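Local coordinates for probable 3-hydroxybutyryl-CoA dehydrogenase (Escherichia coli, PDB 3MOG), which catalyses the NAD-dependent oxidation of 3-hydroxyadipyl-CoA to 3-oxoadipyl-CoA in the breakdown of phenylacetate, at residues A297-D300 with S301-P304; Q326-A330 with Q331-I335; A355-A358 with V359-D362; K367-Y370 with Y371-Q375. All coordinates share one frame; numbering follows the deposited sequence.

Contact 1. Residues A297-D300 with S301-P304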
loop_
_atom_site.group_PDB
_atom_site.type_symbol
_atom_site.label_atom_id
_atom_site.label_comp_id
_atom_site.label_asym_id
_atom_site.label_seq_id
_atom_site.Cartn_x
_atom_site.Cartn_y
_atom_site.Cartn_z
ATOM N N ALA C 297 45.715 3.935 -12.195
ATOM C CA ALA C 297 45.950 5.008 -13.158
ATOM C C ALA C 297 46.091 4.448 -14.564
ATOM O O ALA C 297 46.870 3.522 -14.807
ATOM C CB ALA C 297 47.175 5.830 -12.782
ATOM N N VAL C 298 45.285 4.980 -15.474
ATOM C CA VAL C 298 45.450 4.693 -16.887
ATOM C C VAL C 298 46.660 5.519 -17.347
ATOM O O VAL C 298 46.888 6.625 -16.835
ATOM C CB VAL C 298 44.172 5.027 -17.693
ATOM C CG1 VAL C 298 44.151 4.264 -19.007
ATOM C CG2 VAL C 298 42.935 4.663 -16.889
ATOM N N SER C 299 47.441 4.968 -18.279
ATOM C CA SER C 299 48.706 5.571 -18.711
ATOM C C SER C 299 48.525 6.893 -19.469
ATOM O O SER C 299 47.460 7.157 -20.033
ATOM C CB SER C 299 49.505 4.577 -19.560
ATOM O OG SER C 299 48.781 4.203 -20.721
ATOM N N ASP C 300 49.583 7.707 -19.475
ATOM C CA ASP C 300 49.610 9.004 -20.168
ATOM C C ASP C 300 49.445 8.897 -21.686
ATOM O O ASP C 300 49.157 9.890 -22.355
ATOM C CB ASP C 300 50.907 9.756 -19.847
ATOM C CG ASP C 300 50.951 10.267 -18.419
ATOM O OD1 ASP C 300 50.944 9.442 -17.478
ATOM O OD2 ASP C 300 51.006 11.502 -18.239
ATOM N N SER C 301 49.626 7.691 -22.216
ATOM C CA SER C 301 49.416 7.407 -23.634
ATOM C C SER C 301 47.933 7.374 -24.005
ATOM O O SER C 301 47.575 7.522 -25.175
ATOM C CB SER C 301 50.064 6.071 -24.004
ATOM O OG SER C 301 49.370 4.973 -23.425
ATOM N N PHE C 302 47.080 7.171 -23.000
ATOM C CA PHE C 302 45.637 7.063 -23.198
ATOM C C PHE C 302 44.921 8.411 -23.093
ATOM O O PHE C 302 43.688 8.466 -23.130
ATOM C CB PHE C 302 45.046 6.070 -22.197
ATOM C CG PHE C 302 45.049 4.648 -22.675
ATOM C CD1 PHE C 302 46.247 3.956 -22.857
ATOM C CD2 PHE C 302 43.847 3.991 -22.932
ATOM C CE1 PHE C 302 46.249 2.638 -23.298
ATOM C CE2 PHE C 302 43.833 2.670 -23.371
ATOM C CZ PHE C 302 45.036 1.991 -23.552
ATOM N N SER C 303 45.707 9.481 -22.970
ATOM C CA SER C 303 45.212 10.852 -22.880
ATOM C C SER C 303 44.343 11.257 -24.071
ATOM O O SER C 303 44.669 10.934 -25.213
ATOM C CB SER C 303 46.387 11.822 -22.758
ATOM O OG SER C 303 45.962 13.156 -22.957
ATOM N N PRO C 304 43.222 11.946 -23.798
ATOM C CA PRO C 304 42.345 12.521 -24.823
ATOM C C PRO C 304 43.010 13.610 -25.668
ATOM O O PRO C 304 43.921 14.299 -25.199
ATOM C CB PRO C 304 41.217 13.151 -23.998
ATOM C CG PRO C 304 41.739 13.226 -22.586
ATOM C CD PRO C 304 42.629 12.056 -22.452
#
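D300 and S301 form the bend of a tight turn, and F302 closes it: its backbone N donates to S299 O over 3.0 Å, with an N-H...O angle of 158°. The donor sits well above the plane of the S299 carbonyl, the bond being made between residues only three apart. Three residues on from D300, S303 CB lies 3.4 Å from D300 O. The CB of D300 leads away from the following residues, and D300 is exposed, a suitable place for a charged side chain.

S301 adds a second polar link. Its OG meets S299 OG at 2.9 Å, a hydrogen bond in which either hydroxyl could be the donor. Both serines hold OG between their backbone N and carbonyl carbon (chi1 61° in S299 and 70° in S301), which brings the two hydroxyls together. Serine suits both places, being small and able to give or accept a bond.

F302 supplies the apolar part. Its CB lies 3.8 Å from V298 CG1, the two side chains crossing at about a right angle, and the ring brings CD1 to 3.3 Å from S299 OG in an oblique approach. F302 also packs on R366, while D300, S303 and P304 touch Y370, both on helix 362-373. Altogether this is a tight turn closed by an i to i+3 backbone hydrogen bond, with a small apolar flank, in the surface loop that passes over that helix before strand 307-309.

Contact 2. Residues Q326-A330 with Q331-I335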
loop_
_atom_site.group_PDB
_atom_site.type_symbol
_atom_site.label_atom_id
_atom_site.label_comp_id
_atom_site.label_asym_id
_atom_site.label_seq_id
_atom_site.Cartn_x
_atom_site.Cartn_y
_atom_site.Cartn_z
ATOM N N GLN C 326 21.465 12.483 -14.471
ATOM C CA GLN C 326 20.137 13.079 -14.351
ATOM C C GLN C 326 19.099 11.951 -14.153
ATOM O O GLN C 326 17.878 12.184 -14.203
ATOM C CB GLN C 326 19.802 13.867 -15.626
ATOM C CG GLN C 326 20.772 15.036 -15.919
ATOM C CD GLN C 326 20.595 15.643 -17.315
ATOM O OE1 GLN C 326 19.549 15.492 -17.950
ATOM N NE2 GLN C 326 21.621 16.343 -17.786
ATOM N N GLY C 327 19.583 10.726 -13.971
ATOM C CA GLY C 327 18.697 9.595 -13.705
ATOM C C GLY C 327 18.416 8.719 -14.903
ATOM O O GLY C 327 17.648 7.754 -14.806
ATOM N N GLU C 328 19.016 9.074 -16.037
ATOM C CA GLU C 328 19.009 8.224 -17.223
ATOM C C GLU C 328 20.281 7.398 -17.272
ATOM O O GLU C 328 21.329 7.845 -16.817
ATOM C CB GLU C 328 18.879 9.066 -18.481
ATOM C CG GLU C 328 17.590 9.867 -18.562
ATOM C CD GLU C 328 17.481 10.636 -19.866
ATOM O OE1 GLU C 328 16.804 10.143 -20.800
ATOM O OE2 GLU C 328 18.093 11.723 -19.960
ATOM N N THR C 329 20.188 6.179 -17.796
ATOM C CA THR C 329 21.356 5.303 -17.864
ATOM C C THR C 329 22.305 5.737 -18.977
ATOM O O THR C 329 21.893 6.335 -19.967
ATOM C CB THR C 329 20.976 3.824 -18.115
ATOM O OG1 THR C 329 20.350 3.711 -19.393
ATOM C CG2 THR C 329 20.030 3.297 -17.022
ATOM N N ALA C 330 23.578 5.415 -18.793
ATOM C CA ALA C 330 24.593 5.549 -19.831
ATOM C C ALA C 330 24.156 4.874 -21.129
ATOM O O ALA C 330 24.283 5.467 -22.206
ATOM C CB ALA C 330 25.918 4.980 -19.334
ATOM N N GLN C 331 23.595 3.665 -21.017
ATOM C CA GLN C 331 23.102 2.917 -22.176
ATOM C C GLN C 331 21.992 3.639 -22.941
ATOM O O GLN C 331 22.020 3.688 -24.172
ATOM C CB GLN C 331 22.669 1.492 -21.780
ATOM C CG GLN C 331 22.411 0.540 -22.974
ATOM C CD GLN C 331 23.689 -0.100 -23.592
ATOM O OE1 GLN C 331 24.796 0.439 -23.510
ATOM N NE2 GLN C 331 23.512 -1.262 -24.220
ATOM N N ALA C 332 21.025 4.207 -22.226
ATOM C CA ALA C 332 19.945 4.930 -22.901
ATOM C C ALA C 332 20.478 6.151 -23.642
ATOM O O ALA C 332 20.045 6.432 -24.756
ATOM C CB ALA C 332 18.841 5.336 -21.925
ATOM N N LEU C 333 21.411 6.870 -23.016
ATOM C CA LEU C 333 22.023 8.044 -23.642
ATOM C C LEU C 333 22.864 7.637 -24.849
ATOM O O LEU C 333 22.779 8.266 -25.904
ATOM C CB LEU C 333 22.860 8.847 -22.625
ATOM C CG LEU C 333 22.049 9.497 -21.488
ATOM C CD1 LEU C 333 22.956 10.078 -20.421
ATOM C CD2 LEU C 333 21.085 10.550 -22.011
ATOM N N ALA C 334 23.630 6.554 -24.695
ATOM C CA ALA C 334 24.559 6.098 -25.726
ATOM C C ALA C 334 23.854 5.676 -27.008
ATOM O O ALA C 334 24.342 5.967 -28.098
ATOM C CB ALA C 334 25.479 4.985 -25.204
ATOM N N ILE C 335 22.697 5.027 -26.893
ATOM C CA ILE C 335 21.959 4.672 -28.098
ATOM C C ILE C 335 21.170 5.857 -28.672
ATOM O O ILE C 335 20.989 5.950 -29.888
ATOM C CB ILE C 335 21.112 3.373 -27.947
ATOM C CG1 ILE C 335 19.747 3.656 -27.319
ATOM C CG2 ILE C 335 21.915 2.286 -27.182
ATOM C CD1 ILE C 335 18.679 2.683 -27.738
#
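A330 O receives the amide of A334 at 2.8 Å, the shortest sound polar bond here and one of the first i to i+4 bonds of helix 330-337. One residue earlier, L333 N donates to T329 O at 3.1 Å with an angle of 165°, so the helical hydrogen bonding already reaches back to the residue in front of the helix.

The side chain of that residue does the capping. T329 OG1 accepts from A332 N at 3.0 Å, the N-H pointing at it with an angle of 157°. With chi1 at 64° the hydroxyl sits between the backbone N and the carbonyl carbon of T329 and faces the open first turn. A332 CB lies 3.4 Å from the same T329 OG1. The remaining amides of the turn, A330 N and Q331 N, donate to the carboxylate of D384, whose negative charge probably also favours the helix start.

Ahead of the cap, E328 crosses L333 at about a right angle, with OE2 3.8 Å from L333 CD2; its OE1 forms a salt bridge with R336. A330 and A334 are small enough to lie against strand 341-345, while A332, equally small, packs on L468 of a second subunit. This is a threonine N-cap, at the strand-to-helix junction of a beta-alpha-beta crossover in the reduced Rossmann-fold domain.

Contact 3. Residues A355-A358 with V359-D362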
loop_
_atom_site.group_PDB
_atom_site.type_symbol
_atom_site.label_atom_id
_atom_site.label_comp_id
_atom_site.label_asym_id
_atom_site.label_seq_id
_atom_site.Cartn_x
_atom_site.Cartn_y
_atom_site.Cartn_z
ATOM N N ALA C 355 29.655 4.880 -14.469
ATOM C CA ALA C 355 29.155 3.697 -15.147
ATOM C C ALA C 355 29.314 3.933 -16.614
ATOM O O ALA C 355 29.016 5.027 -17.110
ATOM C CB ALA C 355 27.682 3.425 -14.801
ATOM N N ALA C 356 29.826 2.913 -17.294
ATOM C CA ALA C 356 29.997 2.940 -18.739
ATOM C C ALA C 356 28.795 2.269 -19.362
ATOM O O ALA C 356 28.293 1.282 -18.825
ATOM C CB ALA C 356 31.243 2.187 -19.121
ATOM N N ALA C 357 28.322 2.801 -20.483
ATOM C CA ALA C 357 27.343 2.081 -21.281
ATOM C C ALA C 357 27.986 0.782 -21.768
ATOM O O ALA C 357 29.147 0.778 -22.185
ATOM C CB ALA C 357 26.894 2.923 -22.436
ATOM N N ALA C 358 27.243 -0.317 -21.677
ATOM C CA ALA C 358 27.677 -1.631 -22.193
ATOM C C ALA C 358 28.250 -1.554 -23.604
ATOM O O ALA C 358 29.216 -2.245 -23.918
ATOM C CB ALA C 358 26.509 -2.622 -22.164
ATOM N N VAL C 359 27.646 -0.684 -24.422
ATOM C CA VAL C 359 28.023 -0.424 -25.816
ATOM C C VAL C 359 29.352 0.354 -25.998
ATOM O O VAL C 359 29.848 0.472 -27.125
ATOM C CB VAL C 359 26.839 0.278 -26.574
ATOM C CG1 VAL C 359 26.892 1.796 -26.441
ATOM C CG2 VAL C 359 26.783 -0.128 -28.036
ATOM N N ASN C 360 29.922 0.881 -24.909
ATOM C CA ASN C 360 31.227 1.548 -24.976
ATOM C C ASN C 360 32.326 0.561 -25.325
ATOM O O ASN C 360 32.369 -0.542 -24.764
ATOM C CB ASN C 360 31.621 2.207 -23.648
ATOM C CG ASN C 360 30.886 3.505 -23.382
ATOM O OD1 ASN C 360 29.889 3.818 -24.025
ATOM N ND2 ASN C 360 31.379 4.269 -22.411
ATOM N N PRO C 361 33.205 0.949 -26.266
ATOM C CA PRO C 361 34.490 0.283 -26.383
ATOM C C PRO C 361 35.318 0.702 -25.185
ATOM O O PRO C 361 35.274 1.874 -24.784
ATOM C CB PRO C 361 35.091 0.872 -27.667
ATOM C CG PRO C 361 33.934 1.515 -28.393
ATOM C CD PRO C 361 33.004 1.966 -27.317
ATOM N N ASP C 362 36.068 -0.247 -24.630
ATOM C CA ASP C 362 36.848 -0.035 -23.405
ATOM C C ASP C 362 37.862 1.110 -23.515
ATOM O O ASP C 362 38.316 1.640 -22.496
ATOM C CB ASP C 362 37.542 -1.339 -22.970
ATOM C CG ASP C 362 36.549 -2.442 -22.569
ATOM O OD1 ASP C 362 35.427 -2.479 -23.113
ATOM O OD2 ASP C 362 36.894 -3.283 -21.708
#
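One backbone hydrogen bond joins the two ends of the turn: N360 N donates to A357 O at 2.8 Å, with an N-H...O angle of 161°. The donor stands well above the carbonyl plane, 54° out of it, as the chain folds back through A358 and V359. Those two residues have the helix-like backbone angles of the middle positions of a type I turn. A second polar contact steadies the bend from outside, since V359 N also donates to the side-chain OE1 of Q331 on helix 330-337.

The polar side chain of N360 lies back over the residues that open the turn. Its CG is anti to the carbonyl carbon (chi1 -76°), which sets the amide alongside the end of the strand, with OD1 3.5 Å from A357 CB and ND2 3.9 Å from A356 CB. These are packing contacts. The hydrogen-bonding work of ND2 is done with V341 O on the neighbouring strand, and only weakly with T365 OG1. Asparagine is apt for this buried place, because a short amide can donate to V341 O while its oxygen packs by A357 CB.

Apolar contact is slight. A357 CB approaches V359 CG1 to 4.2 Å, and both face helix 330-337, where A357 meets A330 and A334 and V359 meets A334. The small side chain of A357 lets the turn lie close to that helix. The type I beta turn A357-N360 thus leads from strand 351-356 into helix 362-373, the first connection of a beta-alpha-beta crossover.

Contact 4. Residues K367-Y370 with Y371-Q375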
loop_
_atom_site.group_PDB
_atom_site.type_symbol
_atom_site.label_atom_id
_atom_site.label_comp_id
_atom_site.label_asym_id
_atom_site.label_seq_id
_atom_site.Cartn_x
_atom_site.Cartn_y
_atom_site.Cartn_z
ATOM N N LYS C 367 39.524 6.597 -21.625
ATOM C CA LYS C 367 39.706 8.056 -21.819
ATOM C C LYS C 367 39.033 8.890 -20.713
ATOM O O LYS C 367 39.643 9.824 -20.168
ATOM C CB LYS C 367 39.189 8.515 -23.187
ATOM C CG LYS C 367 40.069 8.135 -24.364
ATOM C CD LYS C 367 39.414 8.537 -25.683
ATOM C CE LYS C 367 40.281 8.157 -26.878
ATOM N NZ LYS C 367 39.731 8.710 -28.153
ATOM N N ALA C 368 37.785 8.536 -20.391
ATOM C CA ALA C 368 37.019 9.206 -19.342
ATOM C C ALA C 368 37.600 8.953 -17.952
ATOM O O ALA C 368 37.643 9.869 -17.133
ATOM C CB ALA C 368 35.556 8.792 -19.399
ATOM N N ILE C 369 38.052 7.722 -17.698
ATOM C CA ILE C 369 38.655 7.374 -16.403
ATOM C C ILE C 369 39.954 8.165 -16.205
ATOM O O ILE C 369 40.190 8.709 -15.115
ATOM C CB ILE C 369 38.911 5.836 -16.252
ATOM C CG1 ILE C 369 37.588 5.069 -16.247
ATOM C CG2 ILE C 369 39.713 5.517 -14.974
ATOM C CD1 ILE C 369 37.726 3.543 -16.303
ATOM N N TYR C 370 40.764 8.237 -17.268
ATOM C CA TYR C 370 42.022 8.986 -17.256
ATOM C C TYR C 370 41.774 10.453 -16.909
ATOM O O TYR C 370 42.372 10.978 -15.973
ATOM C CB TYR C 370 42.779 8.872 -18.601
ATOM C CG TYR C 370 44.044 9.730 -18.659
ATOM C CD1 TYR C 370 45.253 9.276 -18.111
ATOM C CD2 TYR C 370 44.025 11.002 -19.242
ATOM C CE1 TYR C 370 46.408 10.069 -18.142
ATOM C CE2 TYR C 370 45.167 11.804 -19.274
ATOM C CZ TYR C 370 46.355 11.332 -18.728
ATOM O OH TYR C 370 47.480 12.128 -18.770
ATOM N N TYR C 371 40.888 11.095 -17.667
ATOM C CA TYR C 371 40.531 12.496 -17.450
ATOM C C TYR C 371 40.188 12.804 -15.997
ATOM O O TYR C 371 40.630 13.821 -15.451
ATOM C CB TYR C 371 39.364 12.904 -18.356
ATOM C CG TYR C 371 38.813 14.274 -18.034
ATOM C CD1 TYR C 371 37.567 14.422 -17.403
ATOM C CD2 TYR C 371 39.544 15.425 -18.334
ATOM C CE1 TYR C 371 37.065 15.682 -17.094
ATOM C CE2 TYR C 371 39.055 16.689 -18.026
ATOM C CZ TYR C 371 37.814 16.811 -17.414
ATOM O OH TYR C 371 37.332 18.063 -17.114
ATOM N N LEU C 372 39.405 11.916 -15.383
ATOM C CA LEU C 372 38.944 12.101 -14.017
ATOM C C LEU C 372 40.070 11.976 -13.007
ATOM O O LEU C 372 40.166 12.788 -12.080
ATOM C CB LEU C 372 37.823 11.107 -13.691
ATOM C CG LEU C 372 36.480 11.354 -14.385
ATOM C CD1 LEU C 372 35.539 10.178 -14.184
ATOM C CD2 LEU C 372 35.861 12.646 -13.886
ATOM N N GLN C 373 40.915 10.960 -13.202
ATOM C CA GLN C 373 42.056 10.673 -12.326
ATOM C C GLN C 373 43.043 11.833 -12.300
ATOM O O GLN C 373 43.613 12.151 -11.253
ATOM C CB GLN C 373 42.774 9.402 -12.776
ATOM C CG GLN C 373 42.087 8.106 -12.381
ATOM C CD GLN C 373 42.715 6.890 -13.042
ATOM O OE1 GLN C 373 43.377 7.001 -14.076
ATOM N NE2 GLN C 373 42.503 5.721 -12.453
ATOM N N GLN C 374 43.205 12.481 -13.451
ATOM C CA GLN C 374 44.097 13.625 -13.588
ATOM C C GLN C 374 43.540 14.891 -12.914
ATOM O O GLN C 374 44.189 15.944 -12.921
ATOM C CB GLN C 374 44.408 13.873 -15.073
ATOM C CG GLN C 374 45.859 14.305 -15.351
ATOM C CD GLN C 374 46.900 13.283 -14.891
ATOM O OE1 GLN C 374 46.753 12.075 -15.116
ATOM N NE2 GLN C 374 47.963 13.769 -14.250
ATOM N N GLN C 375 42.346 14.777 -12.329
ATOM C CA GLN C 375 41.713 15.874 -11.601
ATOM C C GLN C 375 41.652 15.607 -10.102
ATOM O O GLN C 375 41.000 16.344 -9.363
ATOM C CB GLN C 375 40.311 16.163 -12.147
ATOM C CG GLN C 375 40.288 16.563 -13.608
ATOM C CD GLN C 375 39.043 17.327 -13.984
ATOM O OE1 GLN C 375 37.923 16.936 -13.639
ATOM N NE2 GLN C 375 39.229 18.430 -14.703
#
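K367 O accepts from Y371 N at 3.1 Å in the first of four successive backbone hydrogen bonds of the i to i+4 kind, and with an angle of 171° it is nearly straight. L372 N then bonds to A368 O and Q373 N to I369 O. The last, Q374 N to Y370 O at 3.1 Å, carries the pattern to the C-terminal end of the helix, beyond which Q375 N turns back to L372 O.

Two pairs of side chains meet four residues apart. I369 and Q373 run side by side in the same direction, with I369 CG2 3.8 Å from Q373 NE2. The glutamine is extended, and its amide grips the loop above: NE2 donates to E296 O, and OE1 accepts from V298 N. A long neutral amide can serve a donor and an acceptor of that loop at once.

Helix 362-373 is the crossover helix between parallel strands 351-356 and 378-381, so its faces differ. The apolar face lies on the sheet: I369 and L372 pack on I354, L372 also on I344, and A368 on V342.

Y370 and Q374 make up the second pair. With chi1 at 176°, the tyrosine ring stands out from the helix, leaning slightly toward its C-terminal end, where Q374 OE1 comes obliquely to 3.6 Å from Y370 CE1, the ring and amide planes 32° apart. Q374 bends at its second torsion to reach there. Y371 points elsewhere, its ring resting on V307 and K309 of strand 307-309, while K367 NZ pairs with D318 in a salt bridge.

In the fold
Along the chain the contacts follow one another in series, 1 to 4. Contacts 2, 3 and 4 lie within the reduced Rossmann-fold domain, where helices 330-337 and 362-373 pack on opposite faces of a mixed sheet, the first touching V341 and V343 of strand 341-345 and the second V342 and I344. Contacts 2 and 3 touch, with centres about 11 Å apart; contacts 3 and 4 approach to about 5 Å between nearest atoms. Together the three form successive strand-helix connections of one Rossmann-like unit. Contact 1, in the loop before strand 307-309, packs on the outside of helix 362-373 at contact 4 (centres about 8 Å apart), but stays about 17 Å from contact 2 at nearest atoms.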